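Local coordinates for BH1974 protein (Bacillus halodurans, PDB 3ON5) that probably acts as an XdhC-type accessory protein that helps mature or insert the molybdenum cofactor of xanthine dehydrogenase-like enzymes, at residues Ser47-Gln59 against Leu67-Ala81. Residues are numbered along the deposited sequence; the frame is centred on the assembly and turned at random.
Sequences SSYRKEGAMMLFQ and LLSGGCLETDLTIKA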
loop_
_atom_site.group_PDB
_atom_site.type_symbol
_atom_site.label_atom_id
_atom_site.label_comp_id
_atom_site.label_asym_id
_atom_site.label_seq_id
_atom_site.Cartn_x
_atom_site.Cartn_y
_atom_site.Cartn_z
ATOM N N SER A 47 -9.265 26.826 -20.745
ATOM C CA SER A 47 -9.769 25.613 -20.091
ATOM C C SER A 47 -8.783 25.047 -19.078
ATOM O O SER A 47 -7.593 24.919 -19.355
ATOM C CB SER A 47 -10.091 24.537 -21.122
ATOM O OG SER A 47 -11.283 24.833 -21.828
ATOM N N SER A 48 -9.307 24.668 -17.903
ATOM C CA SER A 48 -8.546 24.063 -16.801
ATOM C C SER A 48 -9.457 23.226 -15.905
ATOM O O SER A 48 -10.652 23.555 -15.772
ATOM C CB SER A 48 -7.838 25.130 -15.974
ATOM O OG SER A 48 -8.759 26.062 -15.433
ATOM N N TYR A 49 -8.880 22.150 -15.277
ATOM C CA TYR A 49 -9.629 21.263 -14.380
ATOM C C TYR A 49 -10.213 22.063 -13.238
ATOM O O TYR A 49 -11.391 21.877 -12.928
ATOM C CB TYR A 49 -8.783 20.099 -13.834
ATOM C CG TYR A 49 -9.584 19.132 -12.977
ATOM C CD1 TYR A 49 -10.553 18.304 -13.542
ATOM C CD2 TYR A 49 -9.340 19.007 -11.607
ATOM C CE1 TYR A 49 -11.283 17.407 -12.765
ATOM C CE2 TYR A 49 -10.070 18.112 -10.819
ATOM C CZ TYR A 49 -11.040 17.316 -11.407
ATOM O OH TYR A 49 -11.761 16.408 -10.679
ATOM N N ARG A 50 -9.417 22.965 -12.627
ATOM C CA ARG A 50 -9.896 23.770 -11.509
ATOM C C ARG A 50 -10.045 25.243 -11.922
ATOM O O ARG A 50 -9.429 25.699 -12.889
ATOM C CB ARG A 50 -8.960 23.643 -10.286
ATOM C CG ARG A 50 -8.777 22.227 -9.701
ATOM C CD ARG A 50 -10.012 21.577 -9.087
ATOM N NE ARG A 50 -10.584 22.343 -7.975
ATOM C CZ ARG A 50 -10.199 22.241 -6.707
ATOM N NH1 ARG A 50 -9.204 21.425 -6.371
ATOM N NH2 ARG A 50 -10.786 22.972 -5.771
ATOM N N LYS A 51 -10.876 25.966 -11.174
ATOM C CA LYS A 51 -11.170 27.380 -11.339
ATOM C C LYS A 51 -10.189 28.244 -10.529
ATOM O O LYS A 51 -9.369 27.731 -9.767
ATOM C CB LYS A 51 -12.621 27.665 -10.912
ATOM N N GLU A 52 -10.254 29.562 -10.729
ATOM C CA GLU A 52 -9.424 30.518 -10.009
ATOM C C GLU A 52 -9.866 30.529 -8.543
ATOM O O GLU A 52 -11.067 30.625 -8.273
ATOM C CB GLU A 52 -9.524 31.915 -10.658
ATOM C CG GLU A 52 -8.704 32.983 -9.953
ATOM C CD GLU A 52 -8.908 34.404 -10.439
ATOM O OE1 GLU A 52 -8.643 34.677 -11.636
ATOM O OE2 GLU A 52 -9.264 35.260 -9.595
ATOM N N GLY A 53 -8.903 30.399 -7.629
ATOM C CA GLY A 53 -9.158 30.364 -6.191
ATOM C C GLY A 53 -8.896 29.003 -5.574
ATOM O O GLY A 53 -8.838 28.879 -4.344
ATOM N N ALA A 54 -8.740 27.975 -6.438
ATOM C CA ALA A 54 -8.470 26.604 -6.044
ATOM C C ALA A 54 -7.127 26.511 -5.363
ATOM O O ALA A 54 -6.157 27.115 -5.823
ATOM C CB ALA A 54 -8.514 25.699 -7.250
HETATM N N MSE A 55 -7.079 25.775 -4.250
HETATM C CA MSE A 55 -5.880 25.610 -3.449
HETATM C C MSE A 55 -5.468 24.162 -3.319
HETATM O O MSE A 55 -6.250 23.226 -3.519
HETATM C CB MSE A 55 -6.071 26.192 -2.058
HETATM C CG MSE A 55 -6.169 27.670 -2.049
HETATM SE SE MSE A 55 -6.908 28.216 -0.377
HETATM C CE MSE A 55 -7.375 30.096 -0.968
HETATM N N MSE A 56 -4.224 24.000 -2.915
HETATM C CA MSE A 56 -3.508 22.757 -2.800
HETATM C C MSE A 56 -2.327 22.913 -1.849
HETATM O O MSE A 56 -1.667 23.962 -1.863
HETATM C CB MSE A 56 -3.035 22.404 -4.212
HETATM C CG MSE A 56 -2.402 21.102 -4.309
HETATM SE SE MSE A 56 -1.744 20.886 -6.089
HETATM C CE MSE A 56 -1.111 19.041 -5.658
ATOM N N LEU A 57 -2.034 21.876 -1.055
ATOM C CA LEU A 57 -0.925 21.916 -0.118
ATOM C C LEU A 57 0.195 20.983 -0.526
ATOM O O LEU A 57 -0.032 19.803 -0.729
ATOM C CB LEU A 57 -1.400 21.550 1.289
ATOM C CG LEU A 57 -2.211 22.609 2.025
ATOM C CD1 LEU A 57 -2.885 22.018 3.254
ATOM C CD2 LEU A 57 -1.345 23.805 2.422
ATOM N N PHE A 58 1.408 21.513 -0.630
ATOM C CA PHE A 58 2.623 20.741 -0.870
ATOM C C PHE A 58 3.310 20.591 0.448
ATOM O O PHE A 58 3.589 21.582 1.122
ATOM C CB PHE A 58 3.533 21.372 -1.933
ATOM C CG PHE A 58 2.944 21.298 -3.320
ATOM C CD1 PHE A 58 3.146 20.176 -4.119
ATOM C CD2 PHE A 58 2.154 22.336 -3.816
ATOM C CE1 PHE A 58 2.554 20.073 -5.367
ATOM C CE2 PHE A 58 1.574 22.240 -5.075
ATOM C CZ PHE A 58 1.768 21.096 -5.838
ATOM N N GLN A 59 3.486 19.345 0.861
ATOM C CA GLN A 59 4.046 19.012 2.159
ATOM C C GLN A 59 5.389 18.330 2.010
ATOM O O GLN A 59 5.683 17.738 0.956
ATOM C CB GLN A 59 3.069 18.102 2.921
ATOM C CG GLN A 59 1.662 18.671 3.020
ATOM C CD GLN A 59 0.736 17.776 3.771
ATOM O OE1 GLN A 59 -0.006 18.228 4.642
ATOM N NE2 GLN A 59 0.793 16.483 3.496
ATOM N N LEU A 67 -5.825 18.972 -5.568
ATOM C CA LEU A 67 -5.230 18.929 -6.920
ATOM C C LEU A 67 -5.703 20.163 -7.687
ATOM O O LEU A 67 -6.734 20.760 -7.340
ATOM C CB LEU A 67 -5.459 17.636 -7.750
ATOM C CG LEU A 67 -6.856 17.321 -8.282
ATOM C CD1 LEU A 67 -6.789 16.510 -9.564
ATOM C CD2 LEU A 67 -7.679 16.628 -7.245
ATOM N N LEU A 68 -4.920 20.553 -8.706
ATOM C CA LEU A 68 -5.176 21.737 -9.523
ATOM C C LEU A 68 -5.337 21.354 -11.023
ATOM O O LEU A 68 -6.086 22.015 -11.762
ATOM C CB LEU A 68 -4.028 22.764 -9.327
ATOM C CG LEU A 68 -3.732 23.257 -7.886
ATOM C CD1 LEU A 68 -2.573 24.202 -7.870
ATOM C CD2 LEU A 68 -4.935 23.937 -7.245
ATOM N N SER A 69 -4.636 20.286 -11.455
ATOM C CA SER A 69 -4.673 19.764 -12.820
ATOM C C SER A 69 -4.952 18.255 -12.806
ATOM O O SER A 69 -5.899 17.805 -13.455
ATOM C CB SER A 69 -3.366 20.066 -13.557
ATOM O OG SER A 69 -3.323 19.536 -14.877
ATOM N N GLY A 70 -4.139 17.501 -12.065
ATOM C CA GLY A 70 -4.232 16.050 -11.998
ATOM C C GLY A 70 -3.321 15.381 -13.010
ATOM O O GLY A 70 -3.312 14.146 -13.117
ATOM N N GLY A 71 -2.566 16.206 -13.747
ATOM C CA GLY A 71 -1.599 15.768 -14.746
ATOM C C GLY A 71 -0.187 15.702 -14.194
ATOM O O GLY A 71 0.028 15.295 -13.042
ATOM N N CYS A 72 0.790 16.117 -15.022
ATOM C CA CYS A 72 2.230 16.108 -14.710
ATOM C C CYS A 72 2.691 17.498 -14.192
ATOM O O CYS A 72 3.891 17.724 -13.977
ATOM C CB CYS A 72 3.030 15.679 -15.939
ATOM S SG CYS A 72 2.608 16.588 -17.450
ATOM N N LEU A 73 1.729 18.406 -13.984
ATOM C CA LEU A 73 1.896 19.752 -13.442
ATOM C C LEU A 73 2.353 19.691 -11.988
ATOM O O LEU A 73 3.314 20.365 -11.616
ATOM C CB LEU A 73 0.552 20.488 -13.555
ATOM C CG LEU A 73 0.467 21.861 -12.904
ATOM C CD1 LEU A 73 0.199 22.891 -13.906
ATOM C CD2 LEU A 73 -0.651 21.918 -11.902
ATOM N N GLU A 74 1.661 18.856 -11.178
ATOM C CA GLU A 74 1.898 18.640 -9.752
ATOM C C GLU A 74 3.325 18.176 -9.493
ATOM O O GLU A 74 3.887 18.469 -8.434
ATOM C CB GLU A 74 0.906 17.616 -9.170
ATOM C CG GLU A 74 -0.536 18.096 -9.003
ATOM C CD GLU A 74 -1.423 18.363 -10.210
ATOM O OE1 GLU A 74 -1.064 17.953 -11.338
ATOM O OE2 GLU A 74 -2.519 18.934 -10.007
ATOM N N THR A 75 3.906 17.488 -10.486
ATOM C CA THR A 75 5.258 16.943 -10.459
ATOM C C THR A 75 6.278 18.101 -10.495
ATOM O O THR A 75 7.277 18.036 -9.777
ATOM C CB THR A 75 5.440 15.964 -11.630
ATOM O OG1 THR A 75 4.308 15.079 -11.707
ATOM C CG2 THR A 75 6.725 15.155 -11.516
ATOM N N ASP A 76 6.007 19.161 -11.308
ATOM C CA ASP A 76 6.881 20.336 -11.435
ATOM C C ASP A 76 6.716 21.271 -10.224
ATOM O O ASP A 76 7.718 21.763 -9.687
ATOM C CB ASP A 76 6.609 21.106 -12.738
ATOM C CG ASP A 76 7.592 22.238 -13.001
ATOM O OD1 ASP A 76 8.817 21.972 -13.017
ATOM O OD2 ASP A 76 7.136 23.378 -13.233
ATOM N N LEU A 77 5.462 21.504 -9.795
ATOM C CA LEU A 77 5.163 22.326 -8.630
ATOM C C LEU A 77 5.896 21.822 -7.397
ATOM O O LEU A 77 6.460 22.635 -6.680
ATOM C CB LEU A 77 3.664 22.370 -8.350
ATOM C CG LEU A 77 2.824 23.232 -9.269
ATOM C CD1 LEU A 77 1.337 23.074 -8.953
ATOM C CD2 LEU A 77 3.218 24.696 -9.148
ATOM N N THR A 78 5.961 20.492 -7.195
ATOM C CA THR A 78 6.635 19.860 -6.059
ATOM C C THR A 78 8.084 20.372 -5.942
ATOM O O THR A 78 8.540 20.671 -4.833
ATOM C CB THR A 78 6.581 18.351 -6.214
ATOM O OG1 THR A 78 5.222 17.947 -6.079
ATOM C CG2 THR A 78 7.398 17.633 -5.173
ATOM N N ILE A 79 8.778 20.498 -7.084
ATOM C CA ILE A 79 10.156 20.973 -7.152
ATOM C C ILE A 79 10.144 22.472 -6.852
ATOM O O ILE A 79 10.960 22.925 -6.043
ATOM C CB ILE A 79 10.814 20.615 -8.536
ATOM C CG1 ILE A 79 11.250 19.127 -8.598
ATOM C CG2 ILE A 79 12.058 21.473 -8.825
ATOM C CD1 ILE A 79 10.187 18.051 -8.456
ATOM N N LYS A 80 9.214 23.233 -7.480
ATOM C CA LYS A 80 9.077 24.685 -7.262
ATOM C C LYS A 80 8.772 24.978 -5.772
ATOM O O LYS A 80 9.412 25.844 -5.179
ATOM C CB LYS A 80 7.980 25.289 -8.160
ATOM C CG LYS A 80 8.119 25.058 -9.667
ATOM C CD LYS A 80 9.155 25.899 -10.388
ATOM C CE LYS A 80 9.101 25.553 -11.856
ATOM N NZ LYS A 80 10.015 26.375 -12.684
ATOM N N ALA A 81 7.845 24.201 -5.164
ATOM C CA ALA A 81 7.445 24.303 -3.754
ATOM C C ALA A 81 8.631 24.104 -2.830
ATOM O O ALA A 81 8.768 24.831 -1.861
ATOM C CB ALA A 81 6.371 23.281 -3.436
#
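F58 and M56, on strand 55-59 of the antiparallel sheet in the XdhC/CoxI region, pack against helix 73-81 and the glycine-bearing loop that leads into it. Strand and helix axes cross at -59°, 9.0 Å apart. F58 lies between strand and helix: its CZ meets L77 CB, the two side chains meeting at about a right angle, while its CE1 lies 3.5 Å from T78 OG1 and its CB meets A81 CB. M56, a selenomethionine, has CG anti to its backbone N (chi1 -174°) and stays extended, which carries SE to L68 CG at 3.6 Å and the terminal CE to E74 CG. L68 CD2 also packs on A54 CB, at the end of the type II turn K51-A54. Just before that turn, R50 folds back, bent at chi2 and chi3; in one of its two conformers NH1 makes a weak, doubtful hydrogen bond to L67 O, and A54 CB lies above one face of the guanidinium, toward its rim. Y49 CE2 touches L67 CD1, and the Y49 ring stacks edge-to-face on H271 of a second subunit.

Behind this shell, E74 positions the loop. Bent at chi2 (70°), it brings OE2 to three backbone N-H groups: L68 N nearly along the C-O axis, S69 N at the syn lone pair and G70 N on the syn side but out of the carboxylate plane. Replacing the glutamate by alanine removes the carboxylate and is likely to leave the three amides without their shared acceptor and the loop freer to shift. At G70 a CB would be jammed against the carbonyl O of S69, which calls for glycine. One turn on, T78 OG1 donates to E74 O over 2.8 Å.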